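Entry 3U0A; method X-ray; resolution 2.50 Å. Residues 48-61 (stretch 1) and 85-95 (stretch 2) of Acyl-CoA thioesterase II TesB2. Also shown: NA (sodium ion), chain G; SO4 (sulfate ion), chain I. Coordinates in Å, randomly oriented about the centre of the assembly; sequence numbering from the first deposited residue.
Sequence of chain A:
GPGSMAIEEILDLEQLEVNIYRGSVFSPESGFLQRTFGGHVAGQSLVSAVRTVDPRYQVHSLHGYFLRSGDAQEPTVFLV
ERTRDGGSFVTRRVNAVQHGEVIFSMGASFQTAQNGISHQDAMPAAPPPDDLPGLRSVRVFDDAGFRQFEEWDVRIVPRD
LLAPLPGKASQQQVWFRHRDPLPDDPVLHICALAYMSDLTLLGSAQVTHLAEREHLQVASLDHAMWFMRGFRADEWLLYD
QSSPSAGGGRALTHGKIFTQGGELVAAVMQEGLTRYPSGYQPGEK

Stretch 1, residues 48-61: SAVRTVDPRYQVHS
Stretch 2, residues 85-95: DGGSFVTRRVN

Stretch 1 leaves a helix, passes through a turn and enters a strand. Ala49, Thr52 and Val53 pack on the side of the strand 89-95 that bears Val90, Arg92 and Val94, which point toward stretch 1 while Thr91 and Arg93 point away; Tyr57 reaches Val90 and the 86-88 loop, and His60 meets the Phe89 ring. The two stretches bury 507 Å² in all. The register runs antiparallel in sense: the nearest CA pairs are Ala49 with Arg92 (CA to CA 6.1 Å) and Tyr57 with Phe89 (7.1 Å). Strand 2 is extended, with phi from -115 to -135° and psi from 121 to 147°.

The helical residues Ser48 to Val50 keep phi near -62° and psi between -31 and -46°. Ala49, small enough for close approach, sets its CB 4.0 Å from Arg92 CB and 3.9 Å from Val94 CG2 (Val94 chi1 t). Ala49 O accepts from Thr52 N at 3.2 Å and from Thr52 OG1 at 2.8 Å.

Thr52 (-100/4, chi1 p) makes the polar centre of the contact. Arg92 NH2 donates to Thr52 O at 2.6 Å, 167° at the hydrogen, and Arg92 NE donates to Thr52 OG1 at 2.7 Å, 153°. Thr52 OG1 donates to Ala49 O while its lone pairs accept from Arg92 NE. Arg92 (chi1 m, chi2 m, chi3 t, chi4 -105°) is held from its own stretch too: NH1 forms a salt bridge with Asp85 OD2 at 2.7 Å and also donates to Thr91 O at 3.2 Å, while NH2 reaches Asp85 OD1 at 3.1 Å. The buried charge is thus paired and its donors are used.

Val53 (-110/128, chi1 t) lays CG2 over one guanidinium face, 3.8 Å from Arg92 NE, and meets Val90 CG1 with the same CG2 at 4.0 Å. Val53 O (2.7 Å) and Val50 O (2.8 Å) bind the sodium ion NA.

A type I turn spans Asp54 to Tyr57, closed by Tyr57 N to Asp54 O at 2.9 Å; Pro55 is at -70/-12 and Arg56 at -56/-23. Asp54 OD1 accepts Arg56 N at 2.8 Å.

The turn delivers Tyr57 (-106/127, chi1 m, chi2 73°), which has the largest covered area, 98 Å². Val90 CG2 (chi1 t) sits over one face of the Tyr57 ring, 3.8 Å from its centroid, 11° off the normal. Ser88 O lies at the ring edge, 3.4 Å from Tyr57 CD2, and Tyr57 OH is 2.9 Å from Gly86 O.

In the strand, Val59 points away and His60 toward; His60 (chi1 p, chi2 83°) brings NE2 3.6 Å from Phe89 CE2, at the phenyl edge, with ring planes at 85°.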

# COMPACT_ATOMS: atom_id res chain seq x y z
N SER A 48 -2.58 -15.09 -12.60
CA SER A 48 -1.38 -15.44 -13.37
C SER A 48 -0.13 -15.64 -12.51
O SER A 48 0.71 -16.50 -12.78
CB SER A 48 -1.08 -14.33 -14.36
OG SER A 48 -1.79 -14.54 -15.55
N ALA A 49 0.01 -14.77 -11.52
CA ALA A 49 1.08 -14.87 -10.58
C ALA A 49 0.96 -16.21 -9.83
O ALA A 49 1.93 -16.93 -9.71
CB ALA A 49 1.05 -13.67 -9.63
N VAL A 50 -0.26 -16.53 -9.39
CA VAL A 50 -0.55 -17.66 -8.54
C VAL A 50 -0.23 -19.02 -9.23
O VAL A 50 0.18 -20.01 -8.59
CB VAL A 50 -2.01 -17.59 -8.06
CG1 VAL A 50 -2.45 -18.87 -7.37
CG2 VAL A 50 -2.19 -16.41 -7.14
N ARG A 51 -0.38 -19.04 -10.55
CA ARG A 51 -0.16 -20.28 -11.32
C ARG A 51 1.31 -20.67 -11.48
O ARG A 51 1.62 -21.82 -11.78
CB ARG A 51 -0.88 -20.19 -12.66
CG ARG A 51 -2.35 -20.44 -12.40
CD ARG A 51 -3.23 -20.59 -13.60
NE ARG A 51 -2.76 -21.57 -14.59
CZ ARG A 51 -3.47 -21.90 -15.67
NH1 ARG A 51 -3.01 -22.82 -16.54
NH2 ARG A 51 -4.68 -21.32 -15.86
N THR A 52 2.19 -19.70 -11.23
CA THR A 52 3.64 -19.88 -11.30
C THR A 52 4.24 -20.08 -9.92
O THR A 52 5.46 -20.17 -9.78
CB THR A 52 4.33 -18.64 -11.94
OG1 THR A 52 4.32 -17.54 -11.02
CG2 THR A 52 3.64 -18.24 -13.21
N VAL A 53 3.39 -20.14 -8.90
CA VAL A 53 3.84 -20.29 -7.51
C VAL A 53 3.50 -21.66 -6.96
O VAL A 53 2.39 -22.10 -7.07
CB VAL A 53 3.28 -19.16 -6.60
CG1 VAL A 53 3.64 -19.37 -5.14
CG2 VAL A 53 3.76 -17.82 -7.13
N ASP A 54 4.51 -22.32 -6.41
CA ASP A 54 4.32 -23.47 -5.52
C ASP A 54 3.18 -23.22 -4.51
O ASP A 54 3.23 -22.27 -3.75
CB ASP A 54 5.63 -23.72 -4.77
CG ASP A 54 5.60 -25.01 -3.95
OD1 ASP A 54 4.58 -25.26 -3.24
OD2 ASP A 54 6.59 -25.77 -4.03
N PRO A 55 2.15 -24.09 -4.51
CA PRO A 55 0.98 -23.81 -3.67
C PRO A 55 1.20 -23.93 -2.18
O PRO A 55 0.34 -23.47 -1.42
CB PRO A 55 -0.09 -24.80 -4.16
CG PRO A 55 0.59 -25.74 -5.08
CD PRO A 55 1.97 -25.24 -5.40
N ARG A 56 2.33 -24.50 -1.76
CA ARG A 56 2.80 -24.41 -0.36
C ARG A 56 2.93 -22.94 0.12
O ARG A 56 2.88 -22.65 1.32
CB ARG A 56 4.14 -25.17 -0.18
N TYR A 57 3.08 -22.02 -0.82
CA TYR A 57 3.17 -20.61 -0.50
C TYR A 57 1.88 -19.93 -0.89
O TYR A 57 1.45 -20.03 -2.03
CB TYR A 57 4.30 -19.93 -1.26
CG TYR A 57 5.66 -20.56 -1.12
CD1 TYR A 57 5.95 -21.74 -1.77
CD2 TYR A 57 6.68 -19.92 -0.42
CE1 TYR A 57 7.20 -22.30 -1.70
CE2 TYR A 57 7.94 -20.46 -0.35
CZ TYR A 57 8.20 -21.66 -0.99
OH TYR A 57 9.46 -22.23 -0.93
N GLN A 58 1.28 -19.22 0.05
CA GLN A 58 -0.01 -18.59 -0.19
C GLN A 58 0.18 -17.09 -0.20
O GLN A 58 0.96 -16.58 0.57
CB GLN A 58 -1.04 -19.00 0.87
CG GLN A 58 -1.31 -20.52 0.91
CD GLN A 58 -2.32 -20.99 -0.16
OE1 GLN A 58 -3.55 -20.82 0.03
NE2 GLN A 58 -1.82 -21.61 -1.31
N VAL A 59 -0.56 -16.42 -1.07
CA VAL A 59 -0.45 -14.99 -1.23
C VAL A 59 -0.77 -14.23 0.06
O VAL A 59 -1.60 -14.66 0.83
CB VAL A 59 -1.37 -14.48 -2.38
CG1 VAL A 59 -2.85 -14.62 -2.00
CG2 VAL A 59 -0.97 -13.05 -2.79
N HIS A 60 -0.08 -13.12 0.27
CA HIS A 60 -0.31 -12.29 1.44
C HIS A 60 -0.25 -10.80 1.18
O HIS A 60 -0.69 -10.02 2.05
CB HIS A 60 0.69 -12.64 2.56
CG HIS A 60 2.11 -12.29 2.25
ND1 HIS A 60 2.61 -11.07 2.43
CD2 HIS A 60 3.15 -13.07 1.76
CE1 HIS A 60 3.90 -11.05 2.08
NE2 HIS A 60 4.23 -12.29 1.66
N SER A 61 0.35 -10.38 0.06
CA SER A 61 0.30 -8.97 -0.31
C SER A 61 0.38 -8.78 -1.80
O SER A 61 0.73 -9.68 -2.50
CB SER A 61 1.34 -8.14 0.43
OG SER A 61 2.64 -8.41 -0.01
N ASP A 85 12.45 -16.74 -5.62
CA ASP A 85 11.97 -18.01 -5.11
C ASP A 85 12.87 -18.51 -3.93
O ASP A 85 13.87 -19.16 -4.15
CB ASP A 85 11.92 -19.05 -6.24
CG ASP A 85 10.76 -18.83 -7.18
OD1 ASP A 85 9.76 -19.54 -7.06
OD2 ASP A 85 10.82 -17.92 -8.03
N GLY A 86 12.51 -18.19 -2.71
CA GLY A 86 13.28 -18.60 -1.55
C GLY A 86 12.56 -19.68 -0.78
O GLY A 86 11.60 -20.28 -1.28
N GLY A 87 13.01 -19.92 0.44
CA GLY A 87 12.49 -21.00 1.28
C GLY A 87 11.15 -20.72 1.93
O GLY A 87 10.38 -21.64 2.14
N SER A 88 10.90 -19.46 2.26
CA SER A 88 9.69 -19.03 2.96
C SER A 88 8.83 -18.10 2.12
O SER A 88 7.61 -18.09 2.28
CB SER A 88 10.04 -18.28 4.26
OG SER A 88 10.58 -19.17 5.21
N PHE A 89 9.47 -17.32 1.26
CA PHE A 89 8.78 -16.34 0.48
C PHE A 89 9.09 -16.50 -1.03
O PHE A 89 10.23 -16.79 -1.44
CB PHE A 89 9.19 -14.94 0.96
CG PHE A 89 8.62 -14.55 2.31
CD1 PHE A 89 9.27 -14.91 3.48
CD2 PHE A 89 7.44 -13.81 2.42
CE1 PHE A 89 8.77 -14.57 4.71
CE2 PHE A 89 6.93 -13.47 3.66
CZ PHE A 89 7.60 -13.85 4.81
N VAL A 90 8.05 -16.32 -1.85
CA VAL A 90 8.21 -16.25 -3.28
C VAL A 90 7.61 -14.91 -3.71
O VAL A 90 6.61 -14.45 -3.15
CB VAL A 90 7.52 -17.46 -3.95
CG1 VAL A 90 7.33 -17.23 -5.44
CG2 VAL A 90 8.31 -18.75 -3.71
N THR A 91 8.25 -14.25 -4.67
CA THR A 91 7.74 -12.97 -5.16
C THR A 91 7.56 -13.04 -6.66
O THR A 91 8.42 -13.57 -7.33
CB THR A 91 8.71 -11.80 -4.84
OG1 THR A 91 9.05 -11.82 -3.44
CG2 THR A 91 8.07 -10.46 -5.19
N ARG A 92 6.48 -12.45 -7.16
CA ARG A 92 6.21 -12.33 -8.59
C ARG A 92 5.96 -10.90 -9.04
O ARG A 92 5.42 -10.12 -8.26
CB ARG A 92 4.99 -13.18 -8.94
CG ARG A 92 5.19 -14.68 -8.71
CD ARG A 92 6.26 -15.25 -9.63
NE ARG A 92 6.42 -16.70 -9.53
CZ ARG A 92 7.42 -17.32 -8.92
NH1 ARG A 92 8.41 -16.65 -8.30
NH2 ARG A 92 7.44 -18.64 -8.91
N ARG A 93 6.36 -10.56 -10.27
CA ARG A 93 5.86 -9.33 -10.94
C ARG A 93 5.07 -9.75 -12.16
O ARG A 93 5.42 -10.76 -12.77
CB ARG A 93 6.96 -8.33 -11.31
CG ARG A 93 7.54 -7.68 -10.08
CD ARG A 93 8.44 -6.49 -10.36
NE ARG A 93 9.53 -6.73 -11.32
CZ ARG A 93 10.38 -5.79 -11.80
NH1 ARG A 93 10.31 -4.48 -11.44
NH2 ARG A 93 11.29 -6.14 -12.69
N VAL A 94 4.01 -9.01 -12.47
CA VAL A 94 3.18 -9.29 -13.63
C VAL A 94 2.87 -8.00 -14.39
O VAL A 94 2.55 -6.96 -13.76
CB VAL A 94 1.80 -9.92 -13.26
CG1 VAL A 94 0.97 -10.17 -14.52
CG2 VAL A 94 1.97 -11.21 -12.48
N ASN A 95 2.97 -8.08 -15.73
CA ASN A 95 2.52 -7.03 -16.63
C ASN A 95 1.35 -7.51 -17.49
O ASN A 95 1.48 -8.46 -18.22
CB ASN A 95 3.65 -6.57 -17.56
CG ASN A 95 4.64 -5.62 -16.91
OD1 ASN A 95 4.43 -5.09 -15.80
ND2 ASN A 95 5.74 -5.39 -17.62
NA NA G . 0.04 -21.16 -6.08
S SO4 I . 13.74 -17.16 5.06
O1 SO4 I . 14.93 -16.86 5.91
O2 SO4 I . 12.59 -16.30 5.55
O3 SO4 I . 14.00 -16.78 3.63
O4 SO4 I . 13.51 -18.66 5.13
O HOH W 1 -0.50 -19.79 -4.17